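Beta-mannosidase (Trichoderma harzianum, PDB 4CVU) is a fungal glycoside hydrolase of family 2 that probably removes terminal beta-linked mannose from the non-reducing ends of oligosaccharides. Local coordinates at residues Thr426-Pro429 with Asp430-Asp434; Trp396-Thr400 with Ser401-Asn405. All blocks are in the same frame, centred on the assembly; numbering follows the deposited sequence.

Contact 1: Thr426-Pro429 with Asp430-Asp434. With CD (cadmium ion), chain R; CD (cadmium ion), chain S.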
ATOM      1  N   THR A 426      27.398   0.697  11.950  1.00 35.85           N
ATOM      2  CA  THR A 426      27.943   1.686  12.852  1.00 36.81           C
ATOM      3  C   THR A 426      28.397   1.204  14.214  1.00 37.95           C
ATOM      4  O   THR A 426      28.082   0.077  14.591  1.00 38.87           O
ATOM      5  CB  THR A 426      26.870   2.770  13.059  1.00 37.20           C
ATOM      6  OG1 THR A 426      27.492   3.980  13.520  1.00 40.87           O
ATOM      7  CG2 THR A 426      25.846   2.341  14.029  1.00 37.98           C
ATOM      8  N   TYR A 427      29.072   2.094  14.972  1.00 36.93           N
ATOM      9  CA  TYR A 427      29.352   1.865  16.398  1.00 37.02           C
ATOM     10  C   TYR A 427      28.064   2.034  17.172  1.00 37.91           C
ATOM     11  O   TYR A 427      27.447   3.086  17.118  1.00 38.26           O
ATOM     12  CB  TYR A 427      30.460   2.808  16.974  1.00 37.31           C
ATOM     13  CG  TYR A 427      31.720   2.817  16.152  1.00 37.39           C
ATOM     14  CD1 TYR A 427      32.678   1.825  16.301  1.00 38.16           C
ATOM     15  CD2 TYR A 427      31.916   3.776  15.165  1.00 37.86           C
ATOM     16  CE1 TYR A 427      33.821   1.813  15.518  1.00 37.07           C
ATOM     17  CE2 TYR A 427      33.058   3.783  14.387  1.00 37.51           C
ATOM     18  CZ  TYR A 427      33.990   2.784  14.549  1.00 38.18           C
ATOM     19  OH  TYR A 427      35.098   2.794  13.730  1.00 38.60           O
ATOM     20  N   LEU A 428      27.655   0.989  17.900  1.00 39.12           N
ATOM     21  CA  LEU A 428      26.382   1.028  18.589  1.00 38.49           C
ATOM     22  C   LEU A 428      26.398   2.014  19.727  1.00 41.63           C
ATOM     23  O   LEU A 428      27.403   2.177  20.452  1.00 40.93           O
ATOM     24  CB  LEU A 428      25.966  -0.357  19.124  1.00 38.59           C
ATOM     25  CG  LEU A 428      25.830  -1.496  18.105  1.00 37.72           C
ATOM     26  CD1 LEU A 428      25.364  -2.748  18.811  1.00 38.29           C
ATOM     27  CD2 LEU A 428      24.874  -1.151  16.966  1.00 38.43           C
ATOM     28  N   PRO A 429      25.273   2.685  19.921  1.00 41.59           N
ATOM     29  CA  PRO A 429      25.165   3.568  21.081  1.00 41.71           C
ATOM     30  C   PRO A 429      25.231   2.798  22.398  1.00 41.86           C
ATOM     31  O   PRO A 429      24.899   1.611  22.429  1.00 41.63           O
ATOM     32  CB  PRO A 429      23.773   4.206  20.894  1.00 42.39           C
ATOM     33  CG  PRO A 429      23.476   4.078  19.449  1.00 42.39           C
ATOM     34  CD  PRO A 429      24.149   2.819  18.988  1.00 41.21           C
ATOM     35  N   ASP A 430      25.671   3.470  23.468  1.00 41.83           N
ATOM     36  CA  ASP A 430      25.775   2.886  24.794  1.00 41.73           C
ATOM     37  C   ASP A 430      24.518   2.081  25.197  1.00 40.31           C
ATOM     38  O   ASP A 430      24.637   0.992  25.760  1.00 41.05           O
ATOM     39  CB  ASP A 430      26.083   3.990  25.869  1.00 42.73           C
ATOM     40  CG  ASP A 430      25.940   3.475  27.323  1.00 43.53           C
ATOM     41  OD1 ASP A 430      26.659   2.522  27.780  1.00 45.47           O
ATOM     42  OD2 ASP A 430      25.090   4.032  28.056  1.00 47.45           O
ATOM     43  N   TRP A 431      23.333   2.623  24.937  1.00 39.59           N
ATOM     44  CA  TRP A 431      22.123   1.975  25.389  1.00 40.33           C
ATOM     45  C   TRP A 431      21.891   0.569  24.808  1.00 39.59           C
ATOM     46  O   TRP A 431      21.256  -0.247  25.459  1.00 38.73           O
ATOM     47  CB  TRP A 431      20.895   2.874  25.228  1.00 40.01           C
ATOM     48  CG  TRP A 431      20.456   3.151  23.828  1.00 39.75           C
ATOM     49  CD1 TRP A 431      20.818   4.212  23.039  1.00 39.98           C
ATOM     50  CD2 TRP A 431      19.518   2.392  23.068  1.00 39.31           C
ATOM     51  NE1 TRP A 431      20.178   4.141  21.828  1.00 39.30           N
ATOM     52  CE2 TRP A 431      19.374   3.036  21.816  1.00 40.48           C
ATOM     53  CE3 TRP A 431      18.788   1.222  23.315  1.00 39.95           C
ATOM     54  CZ2 TRP A 431      18.517   2.551  20.817  1.00 39.86           C
ATOM     55  CZ3 TRP A 431      17.943   0.746  22.326  1.00 39.68           C
ATOM     56  CH2 TRP A 431      17.813   1.415  21.090  1.00 39.28           C
ATOM     57  N   ILE A 432      22.455   0.272  23.639  1.00 39.33           N
ATOM     58  CA  ILE A 432      22.299  -1.042  23.026  1.00 39.85           C
ATOM     59  C   ILE A 432      23.285  -2.051  23.649  1.00 38.98           C
ATOM     60  O   ILE A 432      22.906  -3.185  23.906  1.00 38.51           O
ATOM     61  CB  ILE A 432      22.458  -0.985  21.482  1.00 38.60           C
ATOM     62  CG1 ILE A 432      21.326  -0.166  20.878  1.00 39.60           C
ATOM     63  CG2 ILE A 432      22.451  -2.396  20.895  1.00 40.13           C
ATOM     64  CD1 ILE A 432      21.383  -0.007  19.371  1.00 39.09           C
ATOM     65  N   TYR A 433      24.537  -1.647  23.851  1.00 38.08           N
ATOM     66  CA  TYR A 433      25.502  -2.456  24.605  1.00 38.03           C
ATOM     67  C   TYR A 433      24.971  -2.704  26.020  1.00 38.80           C
ATOM     68  O   TYR A 433      25.192  -3.754  26.574  1.00 38.57           O
ATOM     69  CB  TYR A 433      26.899  -1.800  24.683  1.00 37.43           C
ATOM     70  CG  TYR A 433      27.802  -2.063  23.474  1.00 37.30           C
ATOM     71  CD1 TYR A 433      27.772  -1.241  22.348  1.00 37.27           C
ATOM     72  CD2 TYR A 433      28.706  -3.122  23.473  1.00 36.79           C
ATOM     73  CE1 TYR A 433      28.598  -1.487  21.238  1.00 36.70           C
ATOM     74  CE2 TYR A 433      29.549  -3.353  22.383  1.00 36.77           C
ATOM     75  CZ  TYR A 433      29.493  -2.530  21.265  1.00 37.15           C
ATOM     76  OH  TYR A 433      30.314  -2.748  20.158  1.00 36.28           O
ATOM     77  N   ASP A 434      24.254  -1.745  26.602  1.00 38.01           N
ATOM     78  CA  ASP A 434      23.640  -1.967  27.910  1.00 38.52           C
ATOM     79  C   ASP A 434      22.715  -3.164  27.939  1.00 36.53           C
ATOM     80  O   ASP A 434      22.703  -3.926  28.917  1.00 38.16           O
ATOM     81  CB  ASP A 434      22.803  -0.755  28.338  1.00 39.73           C
ATOM     82  CG  ASP A 434      23.641   0.382  28.833  1.00 41.52           C
ATOM     83  OD1 ASP A 434      24.888   0.222  29.039  1.00 43.61           O
ATOM     84  OD2 ASP A 434      23.019   1.452  29.016  1.00 43.32           O
TER
HETATM   85 CD    CD R1013      24.978   2.713  29.901  1.00 52.77          CD
HETATM   86 CD    CD S1014      28.795   4.110  27.727  1.00 76.45          CD
HETATM   87  O   HOH W   1      29.648  -1.113  17.736  1.00 40.04           O
HETATM   88  O   HOH W   2      23.550   3.985  30.833  1.00 40.86           O
HETATM   89  O   HOH W   3      26.882   2.518  31.608  1.00 37.39           O
HETATM   90  O   HOH W   4      27.517   5.962  29.171  1.00 53.53           O
HETATM   91  O   HOH W   5      29.099   3.379  25.410  1.00 35.19           O
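An ordered water is gripped by both L428 and Y433, taking a hydrogen bond from L428 N at 2.9 Å and meeting Y433 OH at 3.0 Å in the plane of the phenol ring. The two residues flank the start of helix 430-439 as a hydrophobic staple: L428 precedes the N-cap P429, Y433 lies in the first turn, and L428 CB rests 3.6 Å from Y433 CE1. Y433 OH is also hydrogen-bonded to S445, on the next parallel strand of what is, as in this family, a (beta/alpha)8 barrel. A phenylalanine here would keep the ring but lose the hydroxyl, and would probably leave S445 OG without this mate and the water held less firmly. L428 CD1 reaches I432 CG2 at 3.6 Å, the two side chains crossing at about a right angle. Proline has no capping side-chain acceptor, but P429 O takes a hydrogen bond from I432 N at 3.0 Å. P429 CB lies 3.7 Å from W431 CD1. With CG anti to its amide nitrogen (chi1 169°), D430 turns its carboxylate off the loop; D434 chelates one cadmium alongside it, H477 shares the other, and D430 OD1 bridges both ions at 2.7 Å each.

Contact 2: Trp396-Thr400 with Ser401-Asn405. With CD (cadmium ion), chain B.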
ATOM      1  N   TRP A 396      18.834   5.531  11.911  1.00 34.29           N
ATOM      2  CA  TRP A 396      19.187   5.151  13.279  1.00 34.44           C
ATOM      3  C   TRP A 396      18.384   5.918  14.332  1.00 34.76           C
ATOM      4  O   TRP A 396      17.953   5.327  15.306  1.00 33.85           O
ATOM      5  CB  TRP A 396      20.696   5.301  13.525  1.00 33.50           C
ATOM      6  CG  TRP A 396      21.472   4.023  13.199  1.00 32.00           C
ATOM      7  CD1 TRP A 396      22.211   3.770  12.084  1.00 32.80           C
ATOM      8  CD2 TRP A 396      21.511   2.840  13.984  1.00 31.68           C
ATOM      9  NE1 TRP A 396      22.733   2.486  12.133  1.00 31.81           N
ATOM     10  CE2 TRP A 396      22.323   1.903  13.306  1.00 31.34           C
ATOM     11  CE3 TRP A 396      20.967   2.483  15.220  1.00 31.72           C
ATOM     12  CZ2 TRP A 396      22.591   0.665  13.812  1.00 30.75           C
ATOM     13  CZ3 TRP A 396      21.224   1.257  15.722  1.00 32.03           C
ATOM     14  CH2 TRP A 396      22.060   0.348  15.026  1.00 31.50           C
ATOM     15  N   PRO A 397      18.118   7.209  14.097  1.00 35.66           N
ATOM     16  CA  PRO A 397      17.326   7.887  15.115  1.00 36.48           C
ATOM     17  C   PRO A 397      15.988   7.244  15.497  1.00 37.18           C
ATOM     18  O   PRO A 397      15.548   7.412  16.632  1.00 39.72           O
ATOM     19  CB  PRO A 397      17.119   9.267  14.519  1.00 37.09           C
ATOM     20  CG  PRO A 397      18.339   9.492  13.697  1.00 37.15           C
ATOM     21  CD  PRO A 397      18.559   8.139  13.053  1.00 35.35           C
ATOM     22  N   ARG A 398      15.324   6.522  14.592  1.00 35.94           N
ATOM     23  CA  ARG A 398      14.008   5.987  14.958  1.00 36.39           C
ATOM     24  C   ARG A 398      14.103   4.606  15.586  1.00 35.27           C
ATOM     25  O   ARG A 398      13.088   3.997  15.929  1.00 34.08           O
ATOM     26  CB  ARG A 398      13.034   6.007  13.750  1.00 36.39           C
ATOM     27  CG  ARG A 398      13.404   5.127  12.570  1.00 36.54           C
ATOM     28  CD  ARG A 398      12.301   5.273  11.508  1.00 36.52           C
ATOM     29  NE  ARG A 398      12.603   4.527  10.303  1.00 35.71           N
ATOM     30  CZ  ARG A 398      11.744   4.375   9.297  1.00 34.93           C
ATOM     31  NH1 ARG A 398      10.562   4.983   9.327  1.00 35.76           N
ATOM     32  NH2 ARG A 398      12.067   3.649   8.247  1.00 34.12           N
ATOM     33  N   VAL A 399      15.328   4.087  15.738  1.00 35.09           N
ATOM     34  CA  VAL A 399      15.492   2.840  16.411  1.00 34.51           C
ATOM     35  C   VAL A 399      15.272   2.975  17.903  1.00 34.76           C
ATOM     36  O   VAL A 399      16.035   3.655  18.582  1.00 36.45           O
ATOM     37  CB  VAL A 399      16.871   2.269  16.164  1.00 34.44           C
ATOM     38  CG1 VAL A 399      17.061   1.031  16.994  1.00 36.30           C
ATOM     39  CG2 VAL A 399      17.023   1.977  14.706  1.00 35.45           C
ATOM     40  N   THR A 400      14.250   2.282  18.419  1.00 35.20           N
ATOM     41  CA  THR A 400      13.841   2.399  19.779  1.00 35.39           C
ATOM     42  C   THR A 400      14.314   1.275  20.679  1.00 36.96           C
ATOM     43  O   THR A 400      14.766   0.170  20.237  1.00 36.78           O
ATOM     44  CB  THR A 400      12.325   2.448  19.914  1.00 36.48           C
ATOM     45  OG1 THR A 400      11.750   1.206  19.450  1.00 36.36           O
ATOM     46  CG2 THR A 400      11.761   3.639  19.171  1.00 37.35           C
ATOM     47  N   SER A 401      14.255   1.605  21.960  1.00 36.61           N
ATOM     48  CA  SER A 401      14.488   0.660  23.048  1.00 38.43           C
ATOM     49  C   SER A 401      13.542  -0.559  22.988  1.00 37.99           C
ATOM     50  O   SER A 401      13.980  -1.718  23.085  1.00 37.61           O
ATOM     51  CB  SER A 401      14.369   1.436  24.364  1.00 39.11           C
ATOM     52  OG  SER A 401      14.371   0.593  25.458  1.00 41.10           O
ATOM     53  N   ASP A 402      12.257  -0.305  22.785  1.00 38.84           N
ATOM     54  CA  ASP A 402      11.292  -1.383  22.575  1.00 38.81           C
ATOM     55  C   ASP A 402      11.658  -2.274  21.402  1.00 37.37           C
ATOM     56  O   ASP A 402      11.601  -3.488  21.515  1.00 35.51           O
ATOM     57  CB  ASP A 402       9.901  -0.821  22.338  1.00 40.53           C
ATOM     58  CG  ASP A 402       9.220  -0.374  23.606  1.00 40.79           C
ATOM     59  OD1 ASP A 402       9.725  -0.622  24.715  1.00 42.90           O
ATOM     60  OD2 ASP A 402       8.126   0.238  23.490  1.00 42.37           O
ATOM     61  N   ARG A 403      12.003  -1.660  20.266  1.00 37.03           N
ATOM     62  CA  ARG A 403      12.356  -2.405  19.082  1.00 36.63           C
ATOM     63  C   ARG A 403      13.586  -3.285  19.352  1.00 36.02           C
ATOM     64  O   ARG A 403      13.637  -4.418  18.906  1.00 38.83           O
ATOM     65  CB  ARG A 403      12.605  -1.491  17.877  1.00 36.19           C
ATOM     66  CG  ARG A 403      11.348  -1.084  17.111  1.00 37.45           C
ATOM     67  CD  ARG A 403      11.653  -0.092  15.975  1.00 37.30           C
ATOM     68  NE  ARG A 403      12.405  -0.777  14.918  1.00 36.51           N
ATOM     69  CZ  ARG A 403      12.890  -0.217  13.810  1.00 36.45           C
ATOM     70  NH1 ARG A 403      12.665   1.047  13.553  1.00 36.37           N
ATOM     71  NH2 ARG A 403      13.552  -0.980  12.917  1.00 36.99           N
ATOM     72  N   MET A 404      14.585  -2.755  20.063  1.00 36.02           N
ATOM     73  CA  MET A 404      15.825  -3.499  20.285  1.00 36.45           C
ATOM     74  C   MET A 404      15.648  -4.521  21.419  1.00 36.58           C
ATOM     75  O   MET A 404      16.214  -5.604  21.371  1.00 34.45           O
ATOM     76  CB  MET A 404      16.992  -2.559  20.578  1.00 38.35           C
ATOM     77  CG  MET A 404      17.390  -1.709  19.381  1.00 38.82           C
ATOM     78  SD  MET A 404      17.924  -2.714  17.975  1.00 39.01           S
ATOM     79  CE  MET A 404      19.118  -3.802  18.769  1.00 39.02           C
ATOM     80  N   ASN A 405      14.813  -4.207  22.406  1.00 35.03           N
ATOM     81  CA  ASN A 405      14.459  -5.218  23.394  1.00 36.53           C
ATOM     82  C   ASN A 405      13.753  -6.452  22.786  1.00 36.05           C
ATOM     83  O   ASN A 405      14.148  -7.596  23.091  1.00 35.45           O
ATOM     84  CB  ASN A 405      13.678  -4.592  24.573  1.00 37.69           C
ATOM     85  CG  ASN A 405      14.624  -4.036  25.655  1.00 39.55           C
ATOM     86  OD1 ASN A 405      15.478  -4.754  26.146  1.00 40.51           O
ATOM     87  ND2 ASN A 405      14.475  -2.771  26.002  1.00 40.57           N
TER
HETATM   88 CD    CD B1024       7.375   0.827  25.491  1.00 44.89          CD
HETATM   89  O   HOH W   6      10.766   3.049  15.058  1.00 48.66           O
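The backbone leaves a short 3-10 turn at 396-398, runs extended through V399 and T400, and then coils into helix 401-413, whose first full turn closes when M404 N donates to T400 O over 2.9 Å. T400 is the N-cap. Its OG1 sits between the backbone N and the carbonyl carbon (chi1 63°), a rotation that swings the hydroxyl over the helix end to accept R403 N at 3.0 Å with an N-H...O angle of 157°. The R403 side chain passes across the threonine at about a right angle, CB lying 3.2 Å from T400 OG1, so the aliphatic start of the side chain lies against the hydroxyl that caps its own amide. On the buried side V399 CG1 packs 3.6 Å from M404 CG. This pairing of the residue before the N-cap with the fourth residue after it is a hydrophobic staple, which together with the cap marks the start of the helix, in the loop that follows barrel strand 380-389. Farther along R403 the chain bends at its third torsion and brings the guanidinium back beside the 3-10 turn. There a water lying in the guanidinium plane, at its edge, accepts from R403 NH1 at 3.1 Å and donates to R398 O at 2.7 Å. R398 NE and R403 NH1, 4.8 Å apart, gather round the carboxylate of D393, which forms a salt bridge with each; R398 also pairs with E69. D402, in the first turn, binds a cadmium ion through OD2 at 2.2 Å.

Contacts 1 and 2 show one principle twice: in each, the end of the loop after a barrel strand is stapled to the helix that follows. Contact 2 comes first along the chain, and the centres of the two are 11 Å apart. W431 of contact 1 joins them by laying the far rim of its indole on the other helix start, with CH2 3.4 Å from T400 O and CZ3 3.5 Å from S401 CA. The same CH2 packs 3.6 Å from M404 CG, so it meets one half of the second staple. W396 returns the contact, touching T426 and I432. The cadmium ions lie apart: that on D402 is about 18 Å from the one chelated by D430 and D434.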